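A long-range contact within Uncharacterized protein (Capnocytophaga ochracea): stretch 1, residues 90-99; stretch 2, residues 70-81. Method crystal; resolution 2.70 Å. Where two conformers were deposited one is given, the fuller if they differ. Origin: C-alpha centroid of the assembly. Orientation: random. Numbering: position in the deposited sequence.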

# COMPACT_ATOMS: atom_id res chain seq x y z
N ASN B 90 13.39 -28.07 14.41
CA ASN B 90 13.21 -28.92 13.23
C ASN B 90 13.09 -28.11 11.94
O ASN B 90 13.99 -27.35 11.59
CB ASN B 90 11.99 -29.81 13.42
CG ASN B 90 12.13 -30.76 14.60
OD1 ASN B 90 13.18 -31.38 14.79
ND2 ASN B 90 11.08 -30.87 15.40
N GLU B 91 11.96 -28.27 11.25
CA GLU B 91 11.74 -27.59 9.97
C GLU B 91 11.80 -26.07 10.10
O GLU B 91 12.35 -25.39 9.24
CB GLU B 91 10.40 -28.02 9.37
CG GLU B 91 10.32 -29.48 8.97
CD GLU B 91 9.75 -30.36 10.07
OE1 GLU B 91 9.62 -29.88 11.22
OE2 GLU B 91 9.42 -31.53 9.78
N SER B 92 11.22 -25.55 11.18
CA SER B 92 11.19 -24.11 11.41
C SER B 92 12.57 -23.56 11.72
O SER B 92 12.90 -22.44 11.34
CB SER B 92 10.22 -23.77 12.54
OG SER B 92 10.59 -24.40 13.75
N ALA B 93 13.39 -24.36 12.40
CA ALA B 93 14.75 -23.96 12.72
C ALA B 93 15.62 -23.94 11.47
O ALA B 93 16.47 -23.06 11.30
CB ALA B 93 15.35 -24.88 13.76
N ARG B 94 15.40 -24.91 10.59
CA ARG B 94 16.15 -25.00 9.34
C ARG B 94 15.84 -23.80 8.44
O ARG B 94 16.74 -23.21 7.86
CB ARG B 94 15.84 -26.31 8.62
CG ARG B 94 16.36 -27.55 9.33
CD ARG B 94 15.91 -28.83 8.65
NE ARG B 94 15.38 -29.79 9.61
CZ ARG B 94 14.32 -30.56 9.40
NH1 ARG B 94 13.66 -30.48 8.25
NH2 ARG B 94 13.91 -31.40 10.34
N PHE B 95 14.56 -23.45 8.34
CA PHE B 95 14.16 -22.30 7.55
C PHE B 95 14.68 -21.01 8.17
O PHE B 95 15.17 -20.12 7.47
CB PHE B 95 12.64 -22.23 7.41
CG PHE B 95 12.16 -21.08 6.57
CD1 PHE B 95 12.12 -21.18 5.19
CD2 PHE B 95 11.74 -19.90 7.17
CE1 PHE B 95 11.67 -20.12 4.42
CE2 PHE B 95 11.30 -18.84 6.40
CZ PHE B 95 11.27 -18.95 5.02
N PHE B 96 14.58 -20.93 9.49
CA PHE B 96 15.05 -19.77 10.25
C PHE B 96 16.51 -19.47 9.95
O PHE B 96 16.87 -18.32 9.68
CB PHE B 96 14.85 -20.01 11.75
CG PHE B 96 15.23 -18.84 12.61
CD1 PHE B 96 14.40 -17.73 12.70
CD2 PHE B 96 16.40 -18.85 13.34
CE1 PHE B 96 14.74 -16.66 13.50
CE2 PHE B 96 16.75 -17.78 14.14
CZ PHE B 96 15.92 -16.68 14.22
N GLU B 97 17.35 -20.50 9.99
CA GLU B 97 18.78 -20.34 9.75
C GLU B 97 19.11 -20.23 8.26
O GLU B 97 20.12 -19.65 7.89
CB GLU B 97 19.56 -21.50 10.38
CG GLU B 97 19.44 -21.59 11.89
CD GLU B 97 20.34 -22.65 12.49
OE1 GLU B 97 21.35 -23.01 11.85
OE2 GLU B 97 20.04 -23.13 13.61
N PHE B 98 18.25 -20.80 7.42
CA PHE B 98 18.41 -20.68 5.97
C PHE B 98 18.44 -19.22 5.54
O PHE B 98 19.24 -18.83 4.70
CB PHE B 98 17.28 -21.42 5.25
CG PHE B 98 16.91 -20.81 3.92
CD1 PHE B 98 17.75 -20.96 2.82
CD2 PHE B 98 15.73 -20.11 3.77
CE1 PHE B 98 17.41 -20.40 1.60
CE2 PHE B 98 15.39 -19.55 2.55
CZ PHE B 98 16.23 -19.69 1.46
N VAL B 99 17.57 -18.41 6.14
CA VAL B 99 17.54 -16.98 5.85
C VAL B 99 18.81 -16.30 6.34
O VAL B 99 19.46 -15.57 5.59
CB VAL B 99 16.31 -16.31 6.49
CG1 VAL B 99 16.31 -14.81 6.19
CG2 VAL B 99 15.02 -16.96 6.01
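Stretch 2, residues 70-81: GVYEPKQEDVTV

Phe95 forms the apolar centre of the contact, projecting from the helix of stretch 1 (residues 91-99, continuing later in the chain) toward stretch 2. Its chi1 is t (-179°), and the chain of stretch 2 bends around its ring, so that residues well separated in that stretch meet the same side chain. CE1 of Phe95 lies 3.7 Å from CB of Pro74 and 4.0 Å from CG1 of Val71, while CE2 of Phe95 lies 4.0 Å from CG1 of Val79. The Val71 methyl group sits at the ring edge, near its plane. About one turn further along the helix, Phe98 also points toward stretch 2, and its CE2 comes within 4.4 Å of the same Val71 CG1, again edge-on; Val71 thus touches both aromatic rings.

Stretch 2 enters from a strand that begins earlier in the chain, with Gly70 and Val71 extended, and Val71 directs its side chain toward the helix. The chain then leaves contact: Tyr72 and Glu73 are out of reach, Glu73 with positive phi and psi (49°/67°). It returns at Pro74, and from about Gln76 to Val79 it coils into a short, weakly bonded helix. Asp78 N donates to Lys75 O at 3.0 Å, but the bonds from Val79 N to Lys75 O and to Gln76 O, both 3.4 Å, are weak. The side chain of Asp78 closes the turn as well, OD2 accepting from Lys75 N at 3.2 Å, and Thr80 OG1 donates to Gln76 O at 2.6 Å. Along the helix from Ser92 to Phe98 the partners run back from Thr80 and Asp78 to Val71, so the overall course of stretch 2 is roughly opposite to that of the helix.

This turn packs against the first turn or so of the helix of stretch 1. The backbones come nearest at Ser92 and Asp78, whose CA atoms are 4.2 Å apart. Here Ser92 CA makes a CA-H...O contact with Asp78 O at 3.1 Å, with an angle of 157° at the hydrogen. The same carbonyl oxygen, Asp78 O, is 3.5 Å from Phe95 CB, linking the polar backbone contact to the apolar centre. Ser92 CB also lies 3.3 Å from Thr80 O.

At the polar edge, no hydrogen bond joins the stretches. Ser92 N and Glu77 O are 3.3 Å apart, but the angle is poor. Glu91 points toward stretch 2, its CB 3.5 Å from Glu77 O. Beyond it the two acidic side chains run close together, Glu91 OE2 lying 3.6 Å from Glu77 OE1, a proximity of like charges rather than a bond. The two stretches together bury 458 Å².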

# COMPACT_ATOMS: atom_id res chain seq x y z
N GLY B 70 12.65 -11.71 -2.05
CA GLY B 70 11.54 -12.48 -1.54
C GLY B 70 11.77 -13.98 -1.49
O GLY B 70 12.53 -14.53 -2.28
N VAL B 71 11.07 -14.64 -0.57
CA VAL B 71 11.09 -16.10 -0.48
C VAL B 71 9.69 -16.61 -0.80
O VAL B 71 8.75 -16.35 -0.05
CB VAL B 71 11.53 -16.59 0.91
CG1 VAL B 71 11.52 -18.11 0.96
CG2 VAL B 71 12.90 -16.05 1.25
N TYR B 72 9.55 -17.33 -1.91
CA TYR B 72 8.23 -17.69 -2.40
C TYR B 72 7.69 -18.99 -1.83
O TYR B 72 8.34 -20.04 -1.92
CB TYR B 72 8.24 -17.76 -3.93
CG TYR B 72 8.31 -16.40 -4.60
CD1 TYR B 72 9.53 -15.81 -4.89
CD2 TYR B 72 7.15 -15.72 -4.92
CE1 TYR B 72 9.59 -14.57 -5.50
CE2 TYR B 72 7.20 -14.48 -5.53
CZ TYR B 72 8.42 -13.91 -5.81
OH TYR B 72 8.48 -12.67 -6.42
N GLU B 73 6.50 -18.90 -1.24
CA GLU B 73 5.75 -20.05 -0.75
C GLU B 73 6.55 -21.03 0.11
O GLU B 73 6.78 -22.16 -0.30
CB GLU B 73 5.13 -20.80 -1.93
CG GLU B 73 3.99 -20.05 -2.61
CD GLU B 73 3.35 -20.85 -3.73
OE1 GLU B 73 4.08 -21.52 -4.48
OE2 GLU B 73 2.10 -20.81 -3.84
N PRO B 74 6.96 -20.59 1.31
CA PRO B 74 7.56 -21.54 2.24
C PRO B 74 6.48 -22.46 2.81
O PRO B 74 5.33 -22.04 2.90
CB PRO B 74 8.17 -20.65 3.32
CG PRO B 74 7.32 -19.42 3.30
CD PRO B 74 6.90 -19.22 1.87
N LYS B 75 6.85 -23.68 3.17
CA LYS B 75 5.88 -24.62 3.74
C LYS B 75 5.43 -24.15 5.12
O LYS B 75 6.13 -23.39 5.78
CB LYS B 75 6.48 -26.02 3.81
CG LYS B 75 6.90 -26.58 2.46
CD LYS B 75 7.51 -27.97 2.61
CE LYS B 75 7.92 -28.54 1.27
NZ LYS B 75 6.76 -28.67 0.35
N GLN B 76 4.26 -24.61 5.54
CA GLN B 76 3.70 -24.22 6.83
C GLN B 76 4.61 -24.62 7.99
O GLN B 76 4.77 -23.86 8.95
CB GLN B 76 2.31 -24.83 7.02
CG GLN B 76 1.66 -24.47 8.34
CD GLN B 76 0.28 -25.08 8.49
OE1 GLN B 76 -0.30 -25.59 7.53
NE2 GLN B 76 -0.27 -25.03 9.70
N GLU B 77 5.20 -25.80 7.90
CA GLU B 77 6.08 -26.29 8.95
C GLU B 77 7.39 -25.50 9.00
O GLU B 77 8.10 -25.52 10.00
CB GLU B 77 6.38 -27.78 8.77
CG GLU B 77 5.22 -28.70 9.11
CD GLU B 77 5.55 -30.16 8.90
OE1 GLU B 77 6.42 -30.46 8.05
OE2 GLU B 77 4.96 -31.02 9.58
N ASP B 78 7.70 -24.81 7.91
CA ASP B 78 8.91 -24.00 7.84
C ASP B 78 8.79 -22.71 8.65
O ASP B 78 9.73 -22.31 9.33
CB ASP B 78 9.26 -23.66 6.39
CG ASP B 78 9.73 -24.86 5.60
OD1 ASP B 78 10.22 -25.83 6.21
OD2 ASP B 78 9.63 -24.83 4.35
N VAL B 79 7.64 -22.05 8.55
CA VAL B 79 7.45 -20.76 9.18
C VAL B 79 6.74 -20.81 10.54
O VAL B 79 6.51 -19.77 11.16
CB VAL B 79 6.65 -19.81 8.26
CG1 VAL B 79 7.43 -19.55 6.99
CG2 VAL B 79 5.29 -20.40 7.95
N THR B 80 6.38 -22.00 11.00
CA THR B 80 5.57 -22.11 12.21
C THR B 80 6.37 -22.48 13.46
O THR B 80 7.06 -23.50 13.49
CB THR B 80 4.45 -23.15 12.04
OG1 THR B 80 3.59 -22.75 10.96
CG2 THR B 80 3.63 -23.24 13.32
N VAL B 81 6.27 -21.63 14.47
CA VAL B 81 6.85 -21.91 15.78
C VAL B 81 5.81 -22.61 16.66
O VAL B 81 4.78 -22.02 17.00
CB VAL B 81 7.33 -20.62 16.47
CG1 VAL B 81 7.88 -20.93 17.86
CG2 VAL B 81 8.37 -19.92 15.62